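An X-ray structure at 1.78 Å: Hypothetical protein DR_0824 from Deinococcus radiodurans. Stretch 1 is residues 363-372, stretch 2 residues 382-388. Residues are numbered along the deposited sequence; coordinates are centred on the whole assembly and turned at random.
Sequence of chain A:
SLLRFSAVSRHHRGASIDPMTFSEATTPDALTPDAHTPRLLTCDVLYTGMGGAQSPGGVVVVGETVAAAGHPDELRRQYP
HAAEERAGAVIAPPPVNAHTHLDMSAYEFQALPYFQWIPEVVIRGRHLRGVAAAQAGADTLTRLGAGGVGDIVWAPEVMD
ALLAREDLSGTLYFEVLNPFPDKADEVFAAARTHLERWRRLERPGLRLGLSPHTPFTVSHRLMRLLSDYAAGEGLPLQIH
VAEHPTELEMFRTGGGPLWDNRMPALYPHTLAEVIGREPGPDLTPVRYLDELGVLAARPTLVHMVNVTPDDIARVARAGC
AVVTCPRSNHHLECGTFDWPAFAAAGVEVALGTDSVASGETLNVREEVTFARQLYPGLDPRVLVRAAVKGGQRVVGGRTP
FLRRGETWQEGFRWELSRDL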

ATOM      1  N   ASN A 363      -9.227  -3.156   6.828  1.00 17.86           N
ATOM      2  CA  ASN A 363      -9.291  -1.975   7.688  1.00 17.56           C
ATOM      3  C   ASN A 363      -7.920  -1.480   8.149  1.00 15.82           C
ATOM      4  O   ASN A 363      -7.337  -2.035   9.077  1.00 16.95           O
ATOM      5  N   VAL A 364      -7.424  -0.419   7.521  1.00 16.80           N
ATOM      6  CA  VAL A 364      -6.116   0.143   7.867  1.00 17.94           C
ATOM      7  C   VAL A 364      -6.020   0.668   9.301  1.00 17.27           C
ATOM      8  O   VAL A 364      -4.923   0.803   9.841  1.00 17.98           O
ATOM      9  N   ARG A 365      -7.156   0.962   9.931  1.00 17.11           N
ATOM     10  CA  ARG A 365      -7.115   1.446  11.311  1.00 17.30           C
ATOM     11  C   ARG A 365      -6.427   0.387  12.167  1.00 17.27           C
ATOM     12  O   ARG A 365      -5.749   0.695  13.149  1.00 18.69           O
ATOM     13  N   GLU A 366      -6.609  -0.868  11.784  1.00 16.43           N
ATOM     14  CA  GLU A 366      -6.018  -1.977  12.508  1.00 17.09           C
ATOM     15  C   GLU A 366      -4.512  -2.091  12.274  1.00 17.94           C
ATOM     16  O   GLU A 366      -3.786  -2.613  13.121  1.00 18.01           O
ATOM     17  N   GLU A 367      -4.044  -1.587  11.138  1.00 15.98           N
ATOM     18  CA  GLU A 367      -2.615  -1.621  10.840  1.00 16.27           C
ATOM     19  C   GLU A 367      -1.925  -0.554  11.675  1.00 16.62           C
ATOM     20  O   GLU A 367      -0.771  -0.707  12.062  1.00 15.54           O
ATOM     21  N   VAL A 368      -2.639   0.535  11.946  1.00 16.79           N
ATOM     22  CA  VAL A 368      -2.090   1.616  12.756  1.00 17.36           C
ATOM     23  C   VAL A 368      -1.843   1.073  14.159  1.00 17.57           C
ATOM     24  O   VAL A 368      -0.787   1.293  14.749  1.00 17.89           O
ATOM     25  N   THR A 369      -2.823   0.348  14.685  1.00 17.12           N
ATOM     26  CA  THR A 369      -2.700  -0.237  16.009  1.00 18.29           C
ATOM     27  C   THR A 369      -1.522  -1.199  16.045  1.00 18.72           C
ATOM     28  O   THR A 369      -0.714  -1.168  16.970  1.00 19.87           O
ATOM     29  N   PHE A 370      -1.424  -2.046  15.025  1.00 16.91           N
ATOM     30  CA  PHE A 370      -0.342  -3.022  14.940  1.00 18.11           C
ATOM     31  C   PHE A 370       1.016  -2.326  14.835  1.00 16.55           C
ATOM     32  O   PHE A 370       1.988  -2.746  15.461  1.00 17.29           O
ATOM     33  N   ALA A 371       1.075  -1.266  14.031  1.00 16.27           N
ATOM     34  CA  ALA A 371       2.313  -0.524  13.834  1.00 16.21           C
ATOM     35  C   ALA A 371       2.768   0.155  15.126  1.00 17.47           C
ATOM     36  O   ALA A 371       3.966   0.286  15.379  1.00 17.03           O
ATOM     37  N   ARG A 372       1.813   0.595  15.942  1.00 17.86           N
ATOM     38  CA  ARG A 372       2.158   1.238  17.205  1.00 20.00           C
ATOM     39  C   ARG A 372       2.945   0.246  18.056  1.00 20.38           C
ATOM     40  O   ARG A 372       3.904   0.608  18.738  1.00 19.80           O
ATOM     41  N   VAL A 382       3.152  10.026  13.477  1.00 24.59           N
ATOM     42  CA  VAL A 382       3.700   9.619  12.190  1.00 25.31           C
ATOM     43  C   VAL A 382       2.845   8.511  11.573  1.00 22.71           C
ATOM     44  O   VAL A 382       2.634   8.478  10.360  1.00 22.19           O
ATOM     45  N   LEU A 383       2.353   7.610  12.417  1.00 22.45           N
ATOM     46  CA  LEU A 383       1.532   6.494  11.956  1.00 21.53           C
ATOM     47  C   LEU A 383       0.210   6.968  11.377  1.00 21.62           C
ATOM     48  O   LEU A 383      -0.195   6.541  10.295  1.00 21.02           O
ATOM     49  N   VAL A 384      -0.465   7.858  12.097  1.00 20.55           N
ATOM     50  CA  VAL A 384      -1.746   8.371  11.636  1.00 20.33           C
ATOM     51  C   VAL A 384      -1.600   9.201  10.367  1.00 20.72           C
ATOM     52  O   VAL A 384      -2.375   9.043   9.425  1.00 20.36           O
ATOM     53  N   ARG A 385      -0.600  10.076  10.326  1.00 22.51           N
ATOM     54  CA  ARG A 385      -0.388  10.888   9.135  1.00 23.92           C
ATOM     55  C   ARG A 385      -0.142   9.979   7.932  1.00 23.24           C
ATOM     56  O   ARG A 385      -0.641  10.228   6.837  1.00 23.17           O
ATOM     57  N   ALA A 386       0.631   8.919   8.139  1.00 22.66           N
ATOM     58  CA  ALA A 386       0.926   7.981   7.063  1.00 21.70           C
ATOM     59  C   ALA A 386      -0.349   7.306   6.565  1.00 20.51           C
ATOM     60  O   ALA A 386      -0.581   7.205   5.360  1.00 19.19           O
ATOM     61  N   ALA A 387      -1.175   6.847   7.500  1.00 19.54           N
ATOM     62  CA  ALA A 387      -2.414   6.165   7.148  1.00 19.81           C
ATOM     63  C   ALA A 387      -3.323   7.025   6.285  1.00 19.68           C
ATOM     64  O   ALA A 387      -3.944   6.536   5.340  1.00 19.40           O
ATOM     65  N   VAL A 388      -3.392   8.311   6.606  1.00 19.98           N
ATOM     66  CA  VAL A 388      -4.257   9.223   5.874  1.00 22.10           C
ATOM     67  C   VAL A 388      -3.578   9.987   4.737  1.00 23.02           C
ATOM     68  O   VAL A 388      -3.898   9.776   3.565  1.00 24.00           O
TER

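The two stretches meet as a small, largely apolar contact between near-antiparallel helices, made mainly by valine, leucine and alanine side chains, with no hydrogen bond crossing between them. The geometry supports each part of that description. The N-to-C directions of helix 365-372 and helix 382-388 differ by 151°, the axes approach to 9.9 Å, and the surface buried, both sides summed, is 263 Å². The antiparallel sense also appears in the register: Val368 CA lies 6.1 Å from Leu383 CA, whereas Val364 CA lies 7.1 Å from Ala387 CA, so a step of four residues forward on one stretch matches a step of four backward along the other.

Leu383 has the largest area covered by the opposing stretch, 86 Å². Its CA-to-CB bond points toward stretch 1, and chi1 m (-56°) with chi2 t (177°) carries the two methyl groups to neighbouring parts of the first helix. CD2 packs against Ala371 CB at 3.8 Å. CD1 comes to 3.6 Å from Arg372 CA and 4.0 Å from Arg372 CB, and it also lies 4.0 Å from the backbone atom Val368 O. That oxygen accepts the backbone hydrogen bond from Arg372 N (N to O, 2.9 Å), so the leucine methyl rests against a helical turn whose polar group is already paired.

Val368 is the chief counterpart on stretch 1, with 58 Å² covered. Its CA-to-CB bond points sideways, yet in the t rotamer (chi1 169°) both methyls find partners. Val368 CG2 reaches Ala387 CB at 3.8 Å, while Val368 CG1 lies 4.3 Å from Leu383 CB and, more loosely, 4.5 Å from Val384 CG2. Val384, also t (chi1 176°) and sideways, therefore adds only a marginal contact.

At the other end of the register, Val364 points toward stretch 2 and is again t (chi1 169°), with CG1 placed 4.1 Å from Ala387 CB. The single methyl of Ala387, itself directed toward stretch 1, thus touches two valines four residues apart. Ala371 and Ala387 both point inward with no side chain beyond CB, so their contacts are made close to the backbone.

The polar side chains do their work outside this contact. Asn363 precedes the turn that leads into the helix, and its OD1 makes a capping bond by accepting from Arg365 N at 3.0 Å (N-H...acceptor angle 148°); the same OD1 accepts from Arg365 NH1 at 3.0 Å (153°). The CA-to-CB bond of Arg365 points away from stretch 2, and its guanidinium also bonds elsewhere in the structure, as do both carboxylate oxygens of Glu367. Arg372 is the exception among the charged residues in touching stretch 2: its closest approach is Arg372 CA to Leu383 CD1 at 3.6 Å, and the aliphatic part of the side chain also reaches that methyl, with Arg372 CB at 4.0 Å and Arg372 CD at 4.3 Å. Its chi1 t and chi2 p conformation belongs to an exposed side chain that also touches a crystal neighbour.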

ATOM      1  CB  ASN A 363     -10.154  -2.291   8.912  1.00 17.82           C
ATOM      2  CG  ASN A 363     -10.483  -1.061   9.721  1.00 19.10           C
ATOM      3  OD1 ASN A 363      -9.953   0.021   9.465  1.00 18.50           O
ATOM      4  ND2 ASN A 363     -11.366  -1.216  10.707  1.00 21.20           N
ATOM      5  CB  VAL A 364      -5.714   1.271   6.873  1.00 18.10           C
ATOM      6  CG1 VAL A 364      -4.492   2.035   7.387  1.00 22.68           C
ATOM      7  CG2 VAL A 364      -5.388   0.660   5.525  1.00 21.32           C
ATOM      8  CB  ARG A 365      -8.532   1.689  11.848  1.00 15.88           C
ATOM      9  CG  ARG A 365      -9.338   2.696  11.044  1.00 18.13           C
ATOM     10  CD  ARG A 365     -10.729   2.844  11.638  1.00 20.11           C
ATOM     11  NE  ARG A 365     -11.579   3.764  10.889  1.00 20.65           N
ATOM     12  CZ  ARG A 365     -12.021   3.547   9.655  1.00 24.35           C
ATOM     13  NH1 ARG A 365     -11.693   2.435   9.010  1.00 23.45           N
ATOM     14  NH2 ARG A 365     -12.811   4.435   9.069  1.00 27.15           N
ATOM     15  CB  GLU A 366      -6.756  -3.267  12.135  1.00 19.27           C
ATOM     16  CG  GLU A 366      -8.142  -3.325  12.799  1.00 21.42           C
ATOM     17  CD  GLU A 366      -9.093  -4.336  12.183  1.00 23.85           C
ATOM     18  OE1 GLU A 366      -8.639  -5.254  11.476  1.00 22.56           O
ATOM     19  OE2 GLU A 366     -10.312  -4.212  12.423  1.00 26.60           O
ATOM     20  CB  GLU A 367      -2.362  -1.352   9.354  1.00 16.97           C
ATOM     21  CG  GLU A 367      -2.951  -2.402   8.414  1.00 16.12           C
ATOM     22  CD  GLU A 367      -2.358  -3.792   8.605  1.00 18.65           C
ATOM     23  OE1 GLU A 367      -1.292  -3.915   9.245  1.00 16.30           O
ATOM     24  OE2 GLU A 367      -2.960  -4.766   8.093  1.00 17.40           O
ATOM     25  CB  VAL A 368      -3.067   2.819  12.819  1.00 17.62           C
ATOM     26  CG1 VAL A 368      -2.615   3.821  13.886  1.00 18.84           C
ATOM     27  CG2 VAL A 368      -3.125   3.503  11.458  1.00 17.63           C
ATOM     28  CB  THR A 369      -3.988  -0.986  16.392  1.00 18.72           C
ATOM     29  OG1 THR A 369      -5.053  -0.040  16.524  1.00 20.11           O
ATOM     30  CG2 THR A 369      -3.813  -1.748  17.700  1.00 19.15           C
ATOM     31  CB  PHE A 370      -0.534  -3.922  13.713  1.00 17.37           C
ATOM     32  CG  PHE A 370       0.262  -5.193  13.766  1.00 18.57           C
ATOM     33  CD1 PHE A 370      -0.162  -6.262  14.551  1.00 20.96           C
ATOM     34  CD2 PHE A 370       1.447  -5.318  13.051  1.00 17.94           C
ATOM     35  CE1 PHE A 370       0.584  -7.438  14.623  1.00 18.85           C
ATOM     36  CE2 PHE A 370       2.199  -6.486  13.116  1.00 16.34           C
ATOM     37  CZ  PHE A 370       1.768  -7.550  13.905  1.00 17.93           C
ATOM     38  CB  ALA A 371       2.125   0.512  12.729  1.00 18.07           C
ATOM     39  CB  ARG A 372       0.886   1.671  17.943  1.00 23.60           C
ATOM     40  CG  ARG A 372       1.142   2.239  19.329  1.00 27.34           C
ATOM     41  CD  ARG A 372       1.862   3.582  19.272  1.00 30.36           C
ATOM     42  NE  ARG A 372       2.194   4.062  20.613  1.00 31.65           N
ATOM     43  CZ  ARG A 372       3.151   3.544  21.376  1.00 33.33           C
ATOM     44  NH1 ARG A 372       3.882   2.530  20.929  1.00 31.43           N
ATOM     45  NH2 ARG A 372       3.365   4.025  22.595  1.00 32.47           N
ATOM     46  CB  VAL A 382       5.153   9.112  12.354  1.00 25.98           C
ATOM     47  CG1 VAL A 382       5.641   8.470  11.066  1.00 27.36           C
ATOM     48  CG2 VAL A 382       6.058  10.271  12.747  1.00 26.90           C
ATOM     49  CB  LEU A 383       1.273   5.520  13.111  1.00 21.88           C
ATOM     50  CG  LEU A 383       2.513   4.959  13.810  1.00 22.71           C
ATOM     51  CD1 LEU A 383       2.096   4.080  14.979  1.00 20.34           C
ATOM     52  CD2 LEU A 383       3.345   4.161  12.811  1.00 24.63           C
ATOM     53  CB  VAL A 384      -2.433   9.189  12.751  1.00 18.45           C
ATOM     54  CG1 VAL A 384      -3.725   9.804  12.244  1.00 17.83           C
ATOM     55  CG2 VAL A 384      -2.718   8.276  13.932  1.00 19.17           C
ATOM     56  CB  ARG A 385       0.812  11.821   9.323  1.00 27.72           C
ATOM     57  CG  ARG A 385       1.188  12.551   8.048  1.00 32.26           C
ATOM     58  CD  ARG A 385       2.599  13.107   8.100  1.00 37.24           C
ATOM     59  NE  ARG A 385       3.125  13.287   6.750  1.00 40.80           N
ATOM     60  CZ  ARG A 385       2.568  14.067   5.829  1.00 41.83           C
ATOM     61  NH1 ARG A 385       1.467  14.749   6.115  1.00 45.68           N
ATOM     62  NH2 ARG A 385       3.100  14.149   4.616  1.00 43.70           N
ATOM     63  CB  ALA A 386       1.916   6.923   7.548  1.00 21.45           C
ATOM     64  CB  ALA A 387      -3.156   5.736   8.414  1.00 18.79           C
ATOM     65  CB  VAL A 388      -4.909  10.240   6.837  1.00 23.76           C
ATOM     66  CG1 VAL A 388      -5.823  11.180   6.064  1.00 24.19           C
ATOM     67  CG2 VAL A 388      -5.690   9.500   7.913  1.00 24.52           C
TER